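Local coordinates for chitinase (PDB 2CWR), which probably hydrolyses chitin, the part of the enzyme described here being its chitin-binding domain, a compact all-beta module that recognises the polysaccharide, at residues Pro7-Trp19 with Asp26-Val39. Sequence-based numbering, arbitrary orientation.
Sequences PVSGSLEVKVNDW and DVTLNLDGQYDWTV
Ser11 and Asn30 face each other as a hydrogen-bonded pair in the antiparallel beta hairpin at the edge of one sheet of this beta-sandwich carbohydrate-binding domain. Strand 10-18 is an outermost strand of a four-stranded sheet. Every hydrogen-bonded pair of the ladder is complete: Ser11 with Asn30, Glu13 with Thr28 and Lys15 with Asp26 each exchange two N-H...O bonds, the shortest from Thr28 N to Glu13 O at 2.8 Å. Through its other edge strand 22-31 bonds to strand 76-84, where Val27 pairs with Phe79 and Leu29 with Ala77.

On the face bearing Ser11, Glu13 and Asn30, both N-H groups of one amide are used. Asn30 ND2 gives one to Ser11 OG at 3.1 Å. The other runs nearly straight to the anti lone pair of Glu13 OE2, Asn30 ND2 to Glu13 OE2 being 2.9 Å; both acceptors lie in the amide plane, which fixes its rotation. Glu13 CG sits between its backbone N and carbonyl carbon (chi1 54°), laying the chain beside Thr28 before the carboxylate meets the amide, their planes 60° apart. A leucine in place of Asn30 would probably leave Ser11 OG and Glu13 OE2 without this shared donor and the carboxylate freer to swing.

The other face is apolar. Leu12 CD1 touches Leu29 CD2 at 3.8 Å and meets Val39 CG1 tip to tip, joining the hairpin to strand 38-43 of the opposing sheet, while Ile94 also contacts Leu12.

Beyond the ladder, Asp32 takes over. Ser9 N reaches its OD2 at 3.1 Å from above the carboxylate plane, whereas the return bond from Asp32 N to Ser9 O is weak. Val8 CG1 rests against Tyr35 CZ at 3.6 Å, and the hydroxyl of that ring donates to Asp32 OD1 on its syn side, OH to OD1 2.6 Å.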
loop_
_atom_site.group_PDB
_atom_site.type_symbol
_atom_site.label_atom_id
_atom_site.label_comp_id
_atom_site.label_asym_id
_atom_site.label_seq_id
_atom_site.Cartn_x
_atom_site.Cartn_y
_atom_site.Cartn_z
ATOM N N PRO A 7 -2.845 -16.349 -15.670
ATOM C CA PRO A 7 -2.696 -15.560 -14.426
ATOM C C PRO A 7 -2.222 -14.139 -14.712
ATOM O O PRO A 7 -1.629 -13.869 -15.756
ATOM C CB PRO A 7 -1.692 -16.300 -13.553
ATOM C CG PRO A 7 -0.874 -17.046 -14.603
ATOM C CD PRO A 7 -1.905 -17.484 -15.656
ATOM N N VAL A 8 -2.487 -13.234 -13.775
ATOM C CA VAL A 8 -2.090 -11.840 -13.924
ATOM C C VAL A 8 -0.630 -11.641 -13.525
ATOM O O VAL A 8 -0.189 -12.127 -12.483
ATOM C CB VAL A 8 -2.970 -10.919 -13.051
ATOM C CG1 VAL A 8 -2.542 -9.471 -13.225
ATOM C CG2 VAL A 8 -4.435 -11.094 -13.427
ATOM N N SER A 9 0.114 -10.923 -14.360
ATOM C CA SER A 9 1.518 -10.652 -14.087
ATOM C C SER A 9 1.705 -9.190 -13.713
ATOM O O SER A 9 0.991 -8.314 -14.202
ATOM C CB SER A 9 2.378 -10.979 -15.311
ATOM O OG SER A 9 2.343 -12.366 -15.597
ATOM N N GLY A 10 2.672 -8.931 -12.843
ATOM C CA GLY A 10 2.929 -7.567 -12.425
ATOM C C GLY A 10 3.896 -7.532 -11.265
ATOM O O GLY A 10 4.399 -8.570 -10.830
ATOM N N SER A 11 4.168 -6.333 -10.768
ATOM C CA SER A 11 5.077 -6.186 -9.642
ATOM C C SER A 11 4.718 -4.964 -8.817
ATOM O O SER A 11 3.997 -4.074 -9.270
ATOM C CB SER A 11 6.523 -6.052 -10.133
ATOM O OG SER A 11 6.742 -4.803 -10.769
ATOM N N LEU A 12 5.223 -4.934 -7.593
ATOM C CA LEU A 12 4.985 -3.811 -6.708
ATOM C C LEU A 12 6.319 -3.261 -6.259
ATOM O O LEU A 12 7.241 -4.017 -5.977
ATOM C CB LEU A 12 4.182 -4.239 -5.469
ATOM C CG LEU A 12 3.938 -3.154 -4.401
ATOM C CD1 LEU A 12 2.689 -3.495 -3.603
ATOM C CD2 LEU A 12 5.151 -3.027 -3.471
ATOM N N GLU A 13 6.433 -1.940 -6.228
ATOM C CA GLU A 13 7.647 -1.327 -5.726
ATOM C C GLU A 13 7.218 -0.229 -4.772
ATOM O O GLU A 13 6.167 0.388 -4.945
ATOM C CB GLU A 13 8.525 -0.765 -6.852
ATOM C CG GLU A 13 7.847 0.187 -7.808
ATOM C CD GLU A 13 8.802 0.668 -8.890
ATOM O OE1 GLU A 13 9.705 1.476 -8.578
ATOM O OE2 GLU A 13 8.653 0.224 -10.048
ATOM N N VAL A 14 8.014 -0.013 -3.741
ATOM C CA VAL A 14 7.689 1.016 -2.777
ATOM C C VAL A 14 8.949 1.701 -2.289
ATOM O O VAL A 14 9.964 1.054 -2.015
ATOM C CB VAL A 14 6.908 0.429 -1.575
ATOM C CG1 VAL A 14 7.704 -0.688 -0.917
ATOM C CG2 VAL A 14 6.599 1.536 -0.570
ATOM N N LYS A 15 8.878 3.026 -2.221
ATOM C CA LYS A 15 9.984 3.850 -1.752
ATOM C C LYS A 15 9.615 4.244 -0.325
ATOM O O LYS A 15 8.522 4.760 -0.085
ATOM C CB LYS A 15 10.109 5.106 -2.615
ATOM C CG LYS A 15 11.318 5.970 -2.295
ATOM C CD LYS A 15 12.576 5.428 -2.955
ATOM C CE LYS A 15 12.598 5.743 -4.447
ATOM N NZ LYS A 15 11.382 5.263 -5.165
ATOM N N VAL A 16 10.524 4.007 0.614
ATOM C CA VAL A 16 10.263 4.314 2.016
ATOM C C VAL A 16 11.179 5.395 2.582
ATOM O O VAL A 16 12.386 5.395 2.341
ATOM C CB VAL A 16 10.421 3.052 2.887
ATOM C CG1 VAL A 16 9.996 3.349 4.320
ATOM C CG2 VAL A 16 9.602 1.912 2.302
ATOM N N ASN A 17 10.587 6.313 3.335
ATOM C CA ASN A 17 11.324 7.394 3.972
ATOM C C ASN A 17 10.864 7.447 5.424
ATOM O O ASN A 17 9.793 7.972 5.729
ATOM C CB ASN A 17 11.036 8.725 3.272
ATOM C CG ASN A 17 11.588 9.914 4.032
ATOM O OD1 ASN A 17 12.728 9.897 4.499
ATOM N ND2 ASN A 17 10.781 10.962 4.153
ATOM N N ASP A 18 11.675 6.883 6.314
ATOM C CA ASP A 18 11.344 6.846 7.735
ATOM C C ASP A 18 12.082 7.952 8.480
ATOM O O ASP A 18 13.281 8.150 8.285
ATOM C CB ASP A 18 11.712 5.476 8.315
ATOM C CG ASP A 18 11.284 5.316 9.762
ATOM O OD1 ASP A 18 11.878 5.975 10.641
ATOM O OD2 ASP A 18 10.350 4.528 10.016
ATOM N N TRP A 19 11.359 8.672 9.334
ATOM C CA TRP A 19 11.949 9.770 10.091
ATOM C C TRP A 19 11.806 9.605 11.599
ATOM O O TRP A 19 11.772 10.591 12.336
ATOM C CB TRP A 19 11.326 11.099 9.644
ATOM C CG TRP A 19 9.830 11.145 9.770
ATOM C CD1 TRP A 19 9.106 11.293 10.918
ATOM C CD2 TRP A 19 8.875 11.025 8.706
ATOM N NE1 TRP A 19 7.758 11.271 10.635
ATOM C CE2 TRP A 19 7.590 11.108 9.286
ATOM C CE3 TRP A 19 8.983 10.852 7.317
ATOM C CZ2 TRP A 19 6.417 11.026 8.526
ATOM C CZ3 TRP A 19 7.814 10.771 6.560
ATOM C CH2 TRP A 19 6.548 10.858 7.170
ATOM N N ASP A 26 5.747 5.434 -0.771
ATOM C CA ASP A 26 5.315 5.817 -2.116
ATOM C C ASP A 26 5.303 4.532 -2.925
ATOM O O ASP A 26 6.357 3.993 -3.264
ATOM C CB ASP A 26 6.304 6.814 -2.721
ATOM C CG ASP A 26 6.317 8.140 -1.981
ATOM O OD1 ASP A 26 7.369 8.814 -1.981
ATOM O OD2 ASP A 26 5.274 8.511 -1.407
ATOM N N VAL A 27 4.104 4.048 -3.227
ATOM C CA VAL A 27 3.938 2.796 -3.950
ATOM C C VAL A 27 3.674 2.959 -5.440
ATOM O O VAL A 27 2.956 3.867 -5.859
ATOM C CB VAL A 27 2.763 1.977 -3.347
ATOM C CG1 VAL A 27 2.639 0.627 -4.041
ATOM C CG2 VAL A 27 2.969 1.798 -1.842
ATOM N N THR A 28 4.272 2.072 -6.232
ATOM C CA THR A 28 4.063 2.063 -7.673
ATOM C C THR A 28 3.749 0.633 -8.066
ATOM O O THR A 28 4.482 -0.290 -7.711
ATOM C CB THR A 28 5.301 2.521 -8.458
ATOM O OG1 THR A 28 5.617 3.871 -8.106
ATOM C CG2 THR A 28 5.029 2.453 -9.963
ATOM N N LEU A 29 2.647 0.452 -8.785
ATOM C CA LEU A 29 2.235 -0.868 -9.229
ATOM C C LEU A 29 2.469 -0.980 -10.728
ATOM O O LEU A 29 1.949 -0.180 -11.506
ATOM C CB LEU A 29 0.752 -1.093 -8.929
ATOM C CG LEU A 29 0.300 -0.906 -7.478
ATOM C CD1 LEU A 29 -1.189 -1.223 -7.359
ATOM C CD2 LEU A 29 1.105 -1.822 -6.571
ATOM N N ASN A 30 3.263 -1.966 -11.125
ATOM C CA ASN A 30 3.554 -2.189 -12.533
ATOM C C ASN A 30 2.704 -3.377 -12.958
ATOM O O ASN A 30 3.076 -4.531 -12.753
ATOM C CB ASN A 30 5.042 -2.479 -12.707
ATOM C CG ASN A 30 5.911 -1.366 -12.144
ATOM O OD1 ASN A 30 5.862 -0.230 -12.613
ATOM N ND2 ASN A 30 6.704 -1.688 -11.129
ATOM N N LEU A 31 1.551 -3.075 -13.545
ATOM C CA LEU A 31 0.602 -4.095 -13.964
ATOM C C LEU A 31 0.587 -4.341 -15.468
ATOM O O LEU A 31 1.011 -3.492 -16.254
ATOM C CB LEU A 31 -0.799 -3.692 -13.498
ATOM C CG LEU A 31 -0.861 -3.180 -12.052
ATOM C CD1 LEU A 31 -2.279 -2.769 -11.704
ATOM C CD2 LEU A 31 -0.368 -4.261 -11.105
ATOM N N ASP A 32 0.081 -5.507 -15.858
ATOM C CA ASP A 32 -0.002 -5.875 -17.267
ATOM C C ASP A 32 -1.338 -5.434 -17.859
ATOM O O ASP A 32 -1.767 -5.937 -18.895
ATOM C CB ASP A 32 0.170 -7.391 -17.432
ATOM C CG ASP A 32 -0.958 -8.188 -16.797
ATOM O OD1 ASP A 32 -1.872 -7.576 -16.206
ATOM O OD2 ASP A 32 -0.931 -9.435 -16.888
ATOM N N GLY A 33 -1.988 -4.487 -17.187
ATOM C CA GLY A 33 -3.270 -3.978 -17.645
ATOM C C GLY A 33 -3.920 -3.128 -16.571
ATOM O O GLY A 33 -3.262 -2.727 -15.610
ATOM N N GLN A 34 -5.209 -2.847 -16.724
ATOM C CA GLN A 34 -5.922 -2.044 -15.741
ATOM C C GLN A 34 -6.783 -2.937 -14.859
ATOM O O GLN A 34 -7.562 -3.755 -15.352
ATOM C CB GLN A 34 -6.784 -0.994 -16.444
ATOM C CG GLN A 34 -5.970 -0.030 -17.293
ATOM C CD GLN A 34 -6.812 1.067 -17.911
ATOM O OE1 GLN A 34 -7.793 0.797 -18.604
ATOM N NE2 GLN A 34 -6.428 2.315 -17.669
ATOM N N TYR A 35 -6.630 -2.788 -13.547
ATOM C CA TYR A 35 -7.387 -3.594 -12.600
ATOM C C TYR A 35 -7.834 -2.779 -11.401
ATOM O O TYR A 35 -7.251 -1.741 -11.086
ATOM C CB TYR A 35 -6.541 -4.759 -12.072
ATOM C CG TYR A 35 -5.959 -5.675 -13.121
ATOM C CD1 TYR A 35 -4.848 -5.293 -13.877
ATOM C CD2 TYR A 35 -6.512 -6.931 -13.349
ATOM C CE1 TYR A 35 -4.302 -6.152 -14.837
ATOM C CE2 TYR A 35 -5.979 -7.793 -14.301
ATOM C CZ TYR A 35 -4.877 -7.400 -15.040
ATOM O OH TYR A 35 -4.359 -8.262 -15.980
ATOM N N ASP A 36 -8.877 -3.259 -10.737
ATOM C CA ASP A 36 -9.367 -2.614 -9.527
ATOM C C ASP A 36 -8.576 -3.399 -8.482
ATOM O O ASP A 36 -9.111 -4.249 -7.774
ATOM C CB ASP A 36 -10.875 -2.837 -9.375
ATOM C CG ASP A 36 -11.508 -1.899 -8.357
ATOM O OD1 ASP A 36 -12.753 -1.893 -8.252
ATOM O OD2 ASP A 36 -10.769 -1.173 -7.660
ATOM N N TRP A 37 -7.279 -3.112 -8.431
ATOM C CA TRP A 37 -6.336 -3.786 -7.548
ATOM C C TRP A 37 -6.540 -3.639 -6.046
ATOM O O TRP A 37 -7.365 -2.860 -5.583
ATOM C CB TRP A 37 -4.911 -3.347 -7.902
ATOM C CG TRP A 37 -4.733 -1.856 -7.954
ATOM C CD1 TRP A 37 -4.750 -1.066 -9.064
ATOM C CD2 TRP A 37 -4.511 -0.982 -6.842
ATOM N NE1 TRP A 37 -4.547 0.249 -8.717
ATOM C CE2 TRP A 37 -4.398 0.329 -7.357
ATOM C CE3 TRP A 37 -4.398 -1.179 -5.458
ATOM C CZ2 TRP A 37 -4.177 1.444 -6.537
ATOM C CZ3 TRP A 37 -4.178 -0.071 -4.640
ATOM C CH2 TRP A 37 -4.070 1.225 -5.186
ATOM N N THR A 38 -5.758 -4.410 -5.299
ATOM C CA THR A 38 -5.796 -4.400 -3.844
ATOM C C THR A 38 -4.373 -4.521 -3.317
ATOM O O THR A 38 -3.608 -5.356 -3.791
ATOM C CB THR A 38 -6.601 -5.595 -3.293
ATOM O OG1 THR A 38 -7.969 -5.477 -3.695
ATOM C CG2 THR A 38 -6.529 -5.635 -1.773
ATOM N N VAL A 39 -4.013 -3.676 -2.358
ATOM C CA VAL A 39 -2.689 -3.749 -1.749
ATOM C C VAL A 39 -2.923 -3.876 -0.251
ATOM O O VAL A 39 -3.523 -2.995 0.368
ATOM C CB VAL A 39 -1.832 -2.494 -2.052
ATOM C CG1 VAL A 39 -0.545 -2.531 -1.238
ATOM C CG2 VAL A 39 -1.488 -2.453 -3.538
#